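Local structure of L544 (Acanthamoeba polyphaga mimivirus, 4AMQ) at residues L198-V203 and G211-V216; Q52-F57 and D68-V73; L101-C106 and R166-E171; L43-R48 and P75-T80. The protein is a virion-associated nucleotidyl transferase that binds manganese, probably using the metal to transfer nucleotides, with a suggested link to transcription-coupled DNA repair. All coordinates share one frame; numbering follows the deposited sequence.

Contact 1: residues L198-V203 and G211-V216; sequences LLQYFV and GFDIAV. With MN (manganese (II) ion), chain C.
Residues Leu-198 to Val-203 and Gly-211 to Val-216 run antiparallel as neighbouring strands, their axes 4.5 Å apart, with four backbone hydrogen bonds at the pairs Leu-199/Ile-214 and Tyr-201/Phe-212. One of the four, from Phe-212 N to Tyr-201 O, is 3.0 Å long. The same carbonyl also accepts from a water, which donates its second bond to Asp-213 OD1 at 2.7 Å. On the face carrying Gln-200 and Asp-213, CG of the glutamine comes within 3.4 Å of Asp-213 OD1, so this oxygen meets the aliphatic part of the chain. Asp-213 OD2 binds manganese at 2.6 Å. The two strands form a beta hairpin of the nucleotidyltransferase domain's mixed sheet, and Asp-213 completes the carboxylate set that Asp-66 and Asp-68 supply from the next strand. Further along that face, the ring of Phe-202 receives a CH-pi contact from Gly-211 CA, 4.2 Å from the ring centroid and off-centre. The reverse face is mainly apolar: Leu-199 CD1 reaches Val-216 CG2, and Ile-214 CG1 sits at the edge of the Tyr-201 ring, 4.0 Å from CE2. Val-203 places CG2 beside its own backbone N (chi1 177° for CG1), which brings that methyl to Phe-212 CD1 at 3.6 Å; Ile-34, Ile-38 and Ile-42 of helix 28-42 also pack on Phe-212.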
# COMPACT_ATOMS: atom_id res chain seq x y z
N LEU A 198 6.77 7.61 -9.03
CA LEU A 198 6.44 7.35 -7.63
C LEU A 198 7.61 6.71 -6.91
O LEU A 198 8.13 5.69 -7.36
CB LEU A 198 5.21 6.44 -7.53
CG LEU A 198 4.69 6.10 -6.13
CD1 LEU A 198 4.03 7.32 -5.51
CD2 LEU A 198 3.71 4.94 -6.18
N LEU A 199 8.02 7.31 -5.80
CA LEU A 199 9.05 6.73 -4.94
C LEU A 199 8.39 5.95 -3.81
O LEU A 199 7.67 6.53 -2.99
CB LEU A 199 9.95 7.83 -4.37
CG LEU A 199 10.67 8.75 -5.35
CD1 LEU A 199 11.42 9.86 -4.62
CD2 LEU A 199 11.62 7.96 -6.24
N GLN A 200 8.61 4.65 -3.76
CA GLN A 200 8.03 3.83 -2.69
C GLN A 200 9.07 3.47 -1.64
O GLN A 200 9.89 2.57 -1.83
CB GLN A 200 7.37 2.57 -3.25
CG GLN A 200 6.04 2.85 -3.93
CD GLN A 200 5.30 1.58 -4.30
OE1 GLN A 200 5.91 0.54 -4.53
NE2 GLN A 200 3.97 1.66 -4.35
N TYR A 201 9.01 4.18 -0.52
CA TYR A 201 9.97 3.98 0.56
C TYR A 201 9.37 3.11 1.66
O TYR A 201 8.15 3.04 1.82
CB TYR A 201 10.35 5.32 1.19
CG TYR A 201 11.21 6.25 0.36
CD1 TYR A 201 12.60 6.12 0.34
CD2 TYR A 201 10.65 7.30 -0.36
CE1 TYR A 201 13.39 6.98 -0.39
CE2 TYR A 201 11.44 8.17 -1.10
CZ TYR A 201 12.81 8.01 -1.11
OH TYR A 201 13.60 8.87 -1.85
N PHE A 202 10.24 2.46 2.42
CA PHE A 202 9.89 1.99 3.75
C PHE A 202 10.89 2.57 4.74
O PHE A 202 12.10 2.53 4.51
CB PHE A 202 9.78 0.47 3.81
CG PHE A 202 8.47 -0.05 3.32
CD1 PHE A 202 7.39 -0.16 4.19
CD2 PHE A 202 8.28 -0.38 1.99
CE1 PHE A 202 6.16 -0.62 3.75
CE2 PHE A 202 7.06 -0.84 1.54
CZ PHE A 202 5.99 -0.96 2.42
N VAL A 203 10.38 3.15 5.81
CA VAL A 203 11.21 3.88 6.75
C VAL A 203 10.98 3.37 8.16
O VAL A 203 9.85 3.31 8.64
CB VAL A 203 10.91 5.40 6.70
CG1 VAL A 203 11.74 6.16 7.74
CG2 VAL A 203 11.19 5.95 5.30
N GLY A 211 5.49 2.79 5.40
CA GLY A 211 5.52 3.16 4.00
C GLY A 211 5.45 4.66 3.79
O GLY A 211 4.63 5.35 4.40
N PHE A 212 6.33 5.17 2.94
CA PHE A 212 6.28 6.55 2.49
C PHE A 212 6.18 6.53 0.97
O PHE A 212 7.12 6.12 0.29
CB PHE A 212 7.54 7.32 2.92
CG PHE A 212 7.54 7.75 4.36
CD1 PHE A 212 7.71 6.82 5.37
CD2 PHE A 212 7.37 9.08 4.71
CE1 PHE A 212 7.71 7.21 6.71
CE2 PHE A 212 7.37 9.48 6.04
CZ PHE A 212 7.54 8.54 7.03
N ASP A 213 5.04 6.96 0.44
CA ASP A 213 4.86 7.05 -1.00
C ASP A 213 4.95 8.50 -1.46
O ASP A 213 4.13 9.34 -1.08
CB ASP A 213 3.51 6.45 -1.42
CG ASP A 213 3.44 4.94 -1.18
OD1 ASP A 213 4.49 4.27 -1.24
OD2 ASP A 213 2.32 4.44 -0.93
N ILE A 214 5.96 8.80 -2.28
CA ILE A 214 6.18 10.15 -2.78
C ILE A 214 5.93 10.25 -4.28
O ILE A 214 6.72 9.75 -5.08
CB ILE A 214 7.62 10.64 -2.51
CG1 ILE A 214 8.05 10.30 -1.08
CG2 ILE A 214 7.73 12.14 -2.79
CD1 ILE A 214 7.12 10.84 -0.01
N ALA A 215 4.83 10.90 -4.65
CA ALA A 215 4.52 11.15 -6.06
C ALA A 215 5.29 12.36 -6.55
O ALA A 215 5.02 13.49 -6.14
CB ALA A 215 3.03 11.36 -6.24
N VAL A 216 6.26 12.13 -7.42
CA VAL A 216 7.11 13.20 -7.91
C VAL A 216 6.66 13.67 -9.30
O VAL A 216 6.82 12.96 -10.29
CB VAL A 216 8.58 12.77 -7.97
CG1 VAL A 216 9.45 13.89 -8.49
CG2 VAL A 216 9.05 12.32 -6.58
MN MN C . 0.26 4.96 0.49
O HOH W 1 5.68 2.45 0.43
O HOH W 2 -0.18 2.45 0.30

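Contact 2: residues Q52-F57 and D68-V73; sequences QIKGSF and DIVNNV. With MN (manganese (II) ion), chain C.
Gln-52 and Val-70 exchange two backbone hydrogen bonds, Gln-52 N to Val-70 O at 2.9 Å and Val-70 N to Gln-52 O at 3.0 Å. A third joins Lys-54 N to Asp-68 O at 2.9 Å and is nearly straight at the hydrogen (174°). Beyond this last bond the carboxylate of Asp-68 binds manganese through OD1 at 2.3 Å, while Asp-68 OD2 stays 3.5 Å from this ion, which is therefore held by one oxygen of the residue. The CG of Asp-68 stands anti to its carbonyl carbon (chi1 -62°), which carries the carboxylate off the sheet to the ion. Asp-66 and Asp-213 bind the same metal, and Asp-66 and Asp-68 also share a second manganese. A DxD pair on one strand with a third aspartate on the neighbouring strand is the metal-binding pattern of the polymerase beta-like nucleotidyltransferase fold, with which this site is consistent. Here residues 52-54 lie on an outermost strand of the mixed sheet, antiparallel to 68-72. Past Lys-54 the chain turns at Gly-55, whose positive phi (66°) takes the backbone away from the strand beside the Asp-68 carboxylate. On the apolar face Ile-53 CG1 and Ile-69 CD1 meet at 4.2 Å, and Ile-69 CG2 lies 3.6 Å from Gln-52 O; helix 28-42 lies against this face, with Lys-35 on Ile-53 and Leu-39 on Ile-69. Lys-54 CG touches Val-70 CG2 on the metal-bearing face; beyond it the chain bends at the second torsion and the amine leads away.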
# COMPACT_ATOMS: atom_id res chain seq x y z
N GLN A 52 3.11 18.45 -0.64
CA GLN A 52 1.85 18.42 0.09
C GLN A 52 1.57 17.03 0.66
O GLN A 52 1.68 16.03 -0.05
CB GLN A 52 0.69 18.85 -0.80
CG GLN A 52 -0.59 19.18 -0.04
CD GLN A 52 -0.92 20.66 -0.05
OE1 GLN A 52 -1.08 21.26 -1.11
NE2 GLN A 52 -1.02 21.26 1.13
N ILE A 53 1.21 16.98 1.94
CA ILE A 53 0.84 15.73 2.58
C ILE A 53 -0.60 15.38 2.24
O ILE A 53 -1.50 16.21 2.38
CB ILE A 53 1.01 15.83 4.10
CG1 ILE A 53 2.46 16.17 4.44
CG2 ILE A 53 0.57 14.53 4.78
CD1 ILE A 53 2.74 16.28 5.92
N LYS A 54 -0.82 14.15 1.78
CA LYS A 54 -2.16 13.70 1.40
C LYS A 54 -2.62 12.55 2.28
O LYS A 54 -1.89 12.08 3.15
CB LYS A 54 -2.17 13.26 -0.06
CG LYS A 54 -1.70 14.33 -1.05
CD LYS A 54 -2.64 15.53 -1.08
CE LYS A 54 -2.16 16.57 -2.08
NZ LYS A 54 -2.96 17.83 -2.02
N GLY A 55 -3.86 12.11 2.06
CA GLY A 55 -4.37 10.89 2.66
C GLY A 55 -4.52 10.90 4.16
O GLY A 55 -4.82 11.93 4.76
N SER A 56 -4.31 9.74 4.77
CA SER A 56 -4.59 9.53 6.18
C SER A 56 -3.67 10.33 7.11
O SER A 56 -4.09 10.73 8.19
CB SER A 56 -4.52 8.04 6.53
OG SER A 56 -3.20 7.54 6.38
N PHE A 57 -2.43 10.55 6.70
CA PHE A 57 -1.50 11.31 7.52
C PHE A 57 -1.88 12.79 7.58
O PHE A 57 -1.73 13.44 8.61
CB PHE A 57 -0.06 11.15 7.02
CG PHE A 57 0.97 11.74 7.94
CD1 PHE A 57 1.13 11.24 9.22
CD2 PHE A 57 1.79 12.77 7.52
CE1 PHE A 57 2.08 11.77 10.08
CE2 PHE A 57 2.74 13.31 8.37
CZ PHE A 57 2.88 12.81 9.65
N ASP A 68 1.56 9.54 2.54
CA ASP A 68 1.44 9.84 1.11
C ASP A 68 1.78 11.30 0.87
O ASP A 68 1.24 12.19 1.53
CB ASP A 68 0.01 9.57 0.62
CG ASP A 68 -0.39 8.12 0.76
OD1 ASP A 68 0.50 7.24 0.71
OD2 ASP A 68 -1.60 7.85 0.92
N ILE A 69 2.68 11.55 -0.07
CA ILE A 69 3.09 12.92 -0.37
C ILE A 69 3.21 13.20 -1.86
O ILE A 69 3.70 12.35 -2.62
CB ILE A 69 4.42 13.27 0.34
CG1 ILE A 69 4.20 13.31 1.85
CG2 ILE A 69 4.96 14.60 -0.14
CD1 ILE A 69 5.38 13.82 2.62
N VAL A 70 2.76 14.38 -2.27
CA VAL A 70 2.98 14.86 -3.63
C VAL A 70 4.13 15.87 -3.60
O VAL A 70 4.10 16.85 -2.86
CB VAL A 70 1.71 15.50 -4.23
CG1 VAL A 70 2.04 16.21 -5.54
CG2 VAL A 70 0.63 14.45 -4.44
N ASN A 71 5.16 15.60 -4.40
CA ASN A 71 6.29 16.51 -4.52
C ASN A 71 6.26 17.17 -5.90
O ASN A 71 6.44 16.50 -6.92
CB ASN A 71 7.61 15.74 -4.33
CG ASN A 71 8.74 16.62 -3.83
OD1 ASN A 71 8.52 17.73 -3.34
ND2 ASN A 71 9.97 16.13 -3.94
N ASN A 72 5.99 18.47 -5.93
CA ASN A 72 5.97 19.21 -7.19
C ASN A 72 7.33 19.86 -7.43
O ASN A 72 7.67 20.86 -6.81
CB ASN A 72 4.85 20.25 -7.19
CG ASN A 72 3.46 19.62 -7.19
OD1 ASN A 72 3.19 18.71 -7.97
ND2 ASN A 72 2.60 20.09 -6.30
N VAL A 73 8.12 19.27 -8.33
CA VAL A 73 9.53 19.62 -8.43
C VAL A 73 9.92 20.44 -9.66
O VAL A 73 11.05 20.91 -9.76
CB VAL A 73 10.43 18.36 -8.34
CG1 VAL A 73 10.11 17.57 -7.08
CG2 VAL A 73 10.26 17.48 -9.58
MN MN C . 0.26 4.96 0.49
O HOH W 2 -0.18 2.45 0.30

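Contact 3: residues L101-C106 and R166-E171; sequences LIYVIC and RWTSSE
Val-104 and Trp-167 form the tight centre of this contact, exchanging two backbone hydrogen bonds, Val-104 N to Trp-167 O and Trp-167 N to Val-104 O, both of 2.7 Å. The indole is fixed by a third bond, from Trp-167 NE1 to Cys-106 O at 3.0 Å and bent (139° at the hydrogen), with the acceptor lying near the ring edge but tilted from its plane. Phe-187 meets the indole edge-to-face, and Val-190 packs on it. On the other face the partly exposed Arg-166 bends at its third side-chain torsion (-63°) and lays its guanidinium over one face of the buried Tyr-103 ring. The planes lie 14° apart and Arg-166 CZ is 4.4 Å from the Tyr-103 centroid, a displaced cation-pi stack. Ile-102 CG2 lies against the opposite face, toward its rim. At the other end the strands part, and a water bridges the gap by donating to Ile-102 O and accepting from Ser-169 N at 3.0 Å. Beside it Ser-169 OG donates directly to Leu-101 O at 3.0 Å. Here Thr-168 N-caps helix 169-174: its OG1 accepts from Glu-171 N, while its own N donates to Glu-171 OE1, whose second partner is Lys-177. Residues 166-167 thus lie on an edge strand of the mixed sheet that leads into a capping box, while the partner strand carries a classic beta bulge, Ile-102 and Tyr-103 both facing Gln-200.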
# COMPACT_ATOMS: atom_id res chain seq x y z
N LEU A 101 14.62 2.67 -0.30
CA LEU A 101 13.80 2.93 -1.46
C LEU A 101 13.55 1.62 -2.19
O LEU A 101 14.43 1.12 -2.89
CB LEU A 101 14.47 3.94 -2.39
CG LEU A 101 13.73 4.23 -3.71
CD1 LEU A 101 12.29 4.63 -3.44
CD2 LEU A 101 14.46 5.31 -4.50
N ILE A 102 12.35 1.06 -2.02
CA ILE A 102 12.02 -0.25 -2.59
C ILE A 102 11.75 -0.19 -4.09
O ILE A 102 12.32 -0.95 -4.86
CB ILE A 102 10.80 -0.88 -1.89
CG1 ILE A 102 11.08 -1.11 -0.40
CG2 ILE A 102 10.41 -2.19 -2.56
CD1 ILE A 102 12.19 -2.10 -0.14
N TYR A 103 10.85 0.70 -4.50
CA TYR A 103 10.51 0.81 -5.91
C TYR A 103 10.47 2.25 -6.37
O TYR A 103 10.03 3.14 -5.64
CB TYR A 103 9.14 0.19 -6.19
CG TYR A 103 9.02 -1.29 -5.96
CD1 TYR A 103 9.82 -2.20 -6.63
CD2 TYR A 103 8.06 -1.79 -5.08
CE1 TYR A 103 9.70 -3.56 -6.42
CE2 TYR A 103 7.93 -3.15 -4.87
CZ TYR A 103 8.75 -4.03 -5.54
OH TYR A 103 8.60 -5.37 -5.32
N VAL A 104 10.93 2.46 -7.60
CA VAL A 104 10.63 3.69 -8.32
C VAL A 104 9.67 3.32 -9.44
O VAL A 104 10.03 2.57 -10.35
CB VAL A 104 11.90 4.33 -8.91
CG1 VAL A 104 11.53 5.50 -9.81
CG2 VAL A 104 12.83 4.78 -7.80
N ILE A 105 8.45 3.82 -9.35
CA ILE A 105 7.42 3.46 -10.32
C ILE A 105 7.28 4.54 -11.38
O ILE A 105 6.84 5.65 -11.10
CB ILE A 105 6.06 3.25 -9.64
CG1 ILE A 105 6.18 2.23 -8.51
CG2 ILE A 105 5.02 2.80 -10.66
CD1 ILE A 105 4.87 1.94 -7.82
N CYS A 106 7.64 4.19 -12.61
CA CYS A 106 7.57 5.12 -13.73
C CYS A 106 7.53 4.33 -15.03
O CYS A 106 8.43 3.54 -15.31
CB CYS A 106 8.78 6.05 -13.71
SG CYS A 106 8.68 7.46 -14.86
N ARG A 166 7.68 -1.12 -12.19
CA ARG A 166 8.29 -0.90 -10.88
C ARG A 166 9.79 -1.13 -10.98
O ARG A 166 10.23 -2.27 -11.15
CB ARG A 166 7.67 -1.82 -9.83
CG ARG A 166 6.14 -1.78 -9.79
CD ARG A 166 5.58 -2.43 -8.52
NE ARG A 166 5.90 -3.85 -8.43
CZ ARG A 166 5.41 -4.67 -7.50
NH1 ARG A 166 4.58 -4.20 -6.58
NH2 ARG A 166 5.75 -5.95 -7.49
N TRP A 167 10.56 -0.06 -10.89
CA TRP A 167 12.02 -0.16 -10.97
C TRP A 167 12.62 -0.39 -9.59
O TRP A 167 12.25 0.28 -8.62
CB TRP A 167 12.60 1.12 -11.59
CG TRP A 167 12.15 1.38 -13.00
CD1 TRP A 167 10.88 1.70 -13.40
CD2 TRP A 167 12.95 1.36 -14.18
NE1 TRP A 167 10.85 1.87 -14.77
CE2 TRP A 167 12.11 1.66 -15.27
CE3 TRP A 167 14.30 1.10 -14.43
CZ2 TRP A 167 12.57 1.72 -16.58
CZ3 TRP A 167 14.76 1.15 -15.74
CH2 TRP A 167 13.90 1.46 -16.80
N THR A 168 13.53 -1.35 -9.48
CA THR A 168 14.31 -1.52 -8.26
C THR A 168 15.43 -0.50 -8.26
O THR A 168 15.73 0.11 -9.29
CB THR A 168 14.92 -2.93 -8.14
OG1 THR A 168 15.78 -3.17 -9.27
CG2 THR A 168 13.83 -3.99 -8.10
N SER A 169 16.06 -0.30 -7.10
CA SER A 169 17.17 0.64 -6.99
C SER A 169 18.31 0.29 -7.93
O SER A 169 18.92 1.17 -8.54
CB SER A 169 17.69 0.70 -5.55
OG SER A 169 16.79 1.41 -4.71
N SER A 170 18.61 -1.00 -8.05
CA SER A 170 19.71 -1.45 -8.89
C SER A 170 19.37 -1.29 -10.37
O SER A 170 20.24 -1.01 -11.19
CB SER A 170 20.08 -2.90 -8.59
OG SER A 170 19.01 -3.77 -8.92
N GLU A 171 18.09 -1.46 -10.71
CA GLU A 171 17.63 -1.25 -12.07
C GLU A 171 17.72 0.23 -12.44
O GLU A 171 18.04 0.58 -13.57
CB GLU A 171 16.21 -1.78 -12.26
CG GLU A 171 16.10 -3.31 -12.25
CD GLU A 171 14.67 -3.82 -12.33
OE1 GLU A 171 13.74 -2.99 -12.28
OE2 GLU A 171 14.49 -5.04 -12.46
O HOH W 3 15.10 -1.45 -4.55

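Contact 4: residues L43-R48 and P75-T80; sequences LVVPDR and PEYDDT
The Tyr-77 ring meets the loop 43-48 with its edge: Val-45 CG2 lies in the ring plane, 3.4 Å from CD2, and a water sits in the same plane at the phenol end. Val-44 CG1 stands out of the ring plane, above the same rim, 3.7 Å from Tyr-77 CD2, while Val-44 O approaches CE2 obliquely. Two irregular loops meet here at the periphery of the nucleotidyltransferase domain, one leading from helix 28-42 to strand 51-54 and the other from strand 66-72 to helix 82-93. No direct hydrogen bond joins them, and the nearest pair of CA atoms, those of Val-45 and Glu-76, is 8.0 Å apart, so side chains span the gap. With its CG anti to the backbone N (chi1 -168°) and the chain extended beyond, Glu-76 runs out to meet Val-45 from the opposite direction. Its carboxylate then rests by a valine methyl: Val-45 CG1 is 3.4 Å from Glu-76 OE1. At the exposed rim Asp-47 OD2 comes to 4.0 Å of Glu-76 OE1; two acidic groups so close would probably repel each other unless solvent or a proton eases the charge. Inward, Val-44 and Val-45 pack on Val-73, and Val-44 also touches Ile-82, Ile-86 and Leu-89 of helix 82-93. Val-44 O takes a hydrogen bond from Arg-85 NE and a second from the water, which lies 2.9 Å from that oxygen and 3.0 Å from Tyr-77 OH.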
# COMPACT_ATOMS: atom_id res chain seq x y z
N LEU A 43 12.67 13.38 0.13
CA LEU A 43 12.01 14.19 -0.89
C LEU A 43 12.98 14.59 -2.00
O LEU A 43 14.17 14.80 -1.75
CB LEU A 43 11.36 15.43 -0.28
CG LEU A 43 10.12 15.22 0.60
CD1 LEU A 43 9.73 16.52 1.27
CD2 LEU A 43 8.97 14.66 -0.21
N VAL A 44 12.47 14.69 -3.23
CA VAL A 44 13.27 15.18 -4.34
C VAL A 44 13.57 16.67 -4.18
O VAL A 44 14.70 17.11 -4.39
CB VAL A 44 12.57 14.94 -5.69
CG1 VAL A 44 13.32 15.62 -6.82
CG2 VAL A 44 12.43 13.44 -5.95
N VAL A 45 12.55 17.43 -3.80
CA VAL A 45 12.72 18.82 -3.40
C VAL A 45 12.13 18.99 -2.00
O VAL A 45 10.92 18.87 -1.80
CB VAL A 45 12.03 19.79 -4.38
CG1 VAL A 45 12.17 21.23 -3.91
CG2 VAL A 45 12.62 19.63 -5.77
N PRO A 46 13.00 19.26 -1.01
CA PRO A 46 12.63 19.30 0.41
C PRO A 46 11.80 20.53 0.82
O PRO A 46 11.11 20.47 1.83
CB PRO A 46 13.99 19.34 1.13
CG PRO A 46 14.99 18.91 0.10
CD PRO A 46 14.45 19.40 -1.20
N ASP A 47 11.89 21.61 0.05
CA ASP A 47 11.20 22.85 0.39
C ASP A 47 9.73 22.61 0.73
O ASP A 47 9.00 22.01 -0.06
CB ASP A 47 11.33 23.87 -0.75
CG ASP A 47 12.77 24.14 -1.13
OD1 ASP A 47 13.67 23.84 -0.32
OD2 ASP A 47 13.01 24.66 -2.25
N ARG A 48 9.31 23.09 1.89
CA ARG A 48 7.96 22.86 2.39
C ARG A 48 6.87 23.30 1.40
O ARG A 48 5.82 22.67 1.30
CB ARG A 48 7.75 23.57 3.73
CG ARG A 48 6.44 23.23 4.41
CD ARG A 48 6.38 21.74 4.70
NE ARG A 48 5.08 21.33 5.23
CZ ARG A 48 4.03 21.02 4.47
NH1 ARG A 48 4.12 21.09 3.15
NH2 ARG A 48 2.89 20.66 5.04
N PRO A 75 9.85 23.87 -11.82
CA PRO A 75 10.90 23.64 -12.81
C PRO A 75 12.24 23.25 -12.20
O PRO A 75 13.17 22.93 -12.93
CB PRO A 75 11.03 25.01 -13.48
CG PRO A 75 10.75 25.97 -12.37
CD PRO A 75 9.71 25.30 -11.49
N GLU A 76 12.33 23.30 -10.87
CA GLU A 76 13.56 22.93 -10.17
C GLU A 76 14.15 21.65 -10.77
O GLU A 76 15.35 21.56 -11.01
CB GLU A 76 13.29 22.76 -8.68
CG GLU A 76 14.53 22.66 -7.82
CD GLU A 76 14.26 22.98 -6.36
OE1 GLU A 76 13.21 23.60 -6.07
OE2 GLU A 76 15.08 22.61 -5.50
N TYR A 77 13.29 20.66 -11.01
CA TYR A 77 13.70 19.43 -11.68
C TYR A 77 12.79 19.11 -12.86
O TYR A 77 11.58 19.36 -12.80
CB TYR A 77 13.71 18.25 -10.70
CG TYR A 77 14.85 18.30 -9.70
CD1 TYR A 77 16.14 17.95 -10.08
CD2 TYR A 77 14.63 18.69 -8.39
CE1 TYR A 77 17.18 17.99 -9.17
CE2 TYR A 77 15.67 18.73 -7.47
CZ TYR A 77 16.94 18.39 -7.87
OH TYR A 77 17.98 18.43 -6.97
N ASP A 78 13.37 18.57 -13.92
CA ASP A 78 12.61 18.19 -15.11
C ASP A 78 13.19 16.96 -15.80
O ASP A 78 14.02 16.25 -15.23
CB ASP A 78 12.49 19.36 -16.10
CG ASP A 78 13.85 19.93 -16.49
OD1 ASP A 78 14.89 19.29 -16.22
OD2 ASP A 78 13.88 21.04 -17.09
N ASP A 79 12.74 16.72 -17.03
CA ASP A 79 13.17 15.58 -17.82
C ASP A 79 14.67 15.36 -17.82
O ASP A 79 15.15 14.23 -17.76
CB ASP A 79 12.71 15.74 -19.27
CG ASP A 79 11.20 15.74 -19.42
OD1 ASP A 79 10.50 16.14 -18.47
OD2 ASP A 79 10.72 15.33 -20.50
N THR A 80 15.42 16.46 -17.91
CA THR A 80 16.85 16.38 -18.22
C THR A 80 17.75 16.11 -17.01
O THR A 80 18.93 15.81 -17.18
CB THR A 80 17.33 17.67 -18.92
OG1 THR A 80 17.19 18.78 -18.03
CG2 THR A 80 16.52 17.93 -20.18
O HOH W 4 16.76 19.12 -4.34

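In the fold
From the N terminus, helix 28-42 runs into the loop 43-48, where contact 4 opens; it closes at 75-80, after the first two strands of the mixed sheet. Contact 2 pairs those strands and lies entirely within that span. Contact 3 follows, closing a long excursion, part of it helical, between strands 99-108 and 164-167 at the other sheet edge. Contact 1, the late hairpin, inserts between the two pairs: strand 209-217 lies beside 66-72, and 196-204 beside 99-108. Contacts 2 and 3 therefore never touch, their centres about 19 Å apart, while contacts 1 and 2 share a manganese. Contact 4 borders both, its Val-44 packing on Val-216 and Val-73.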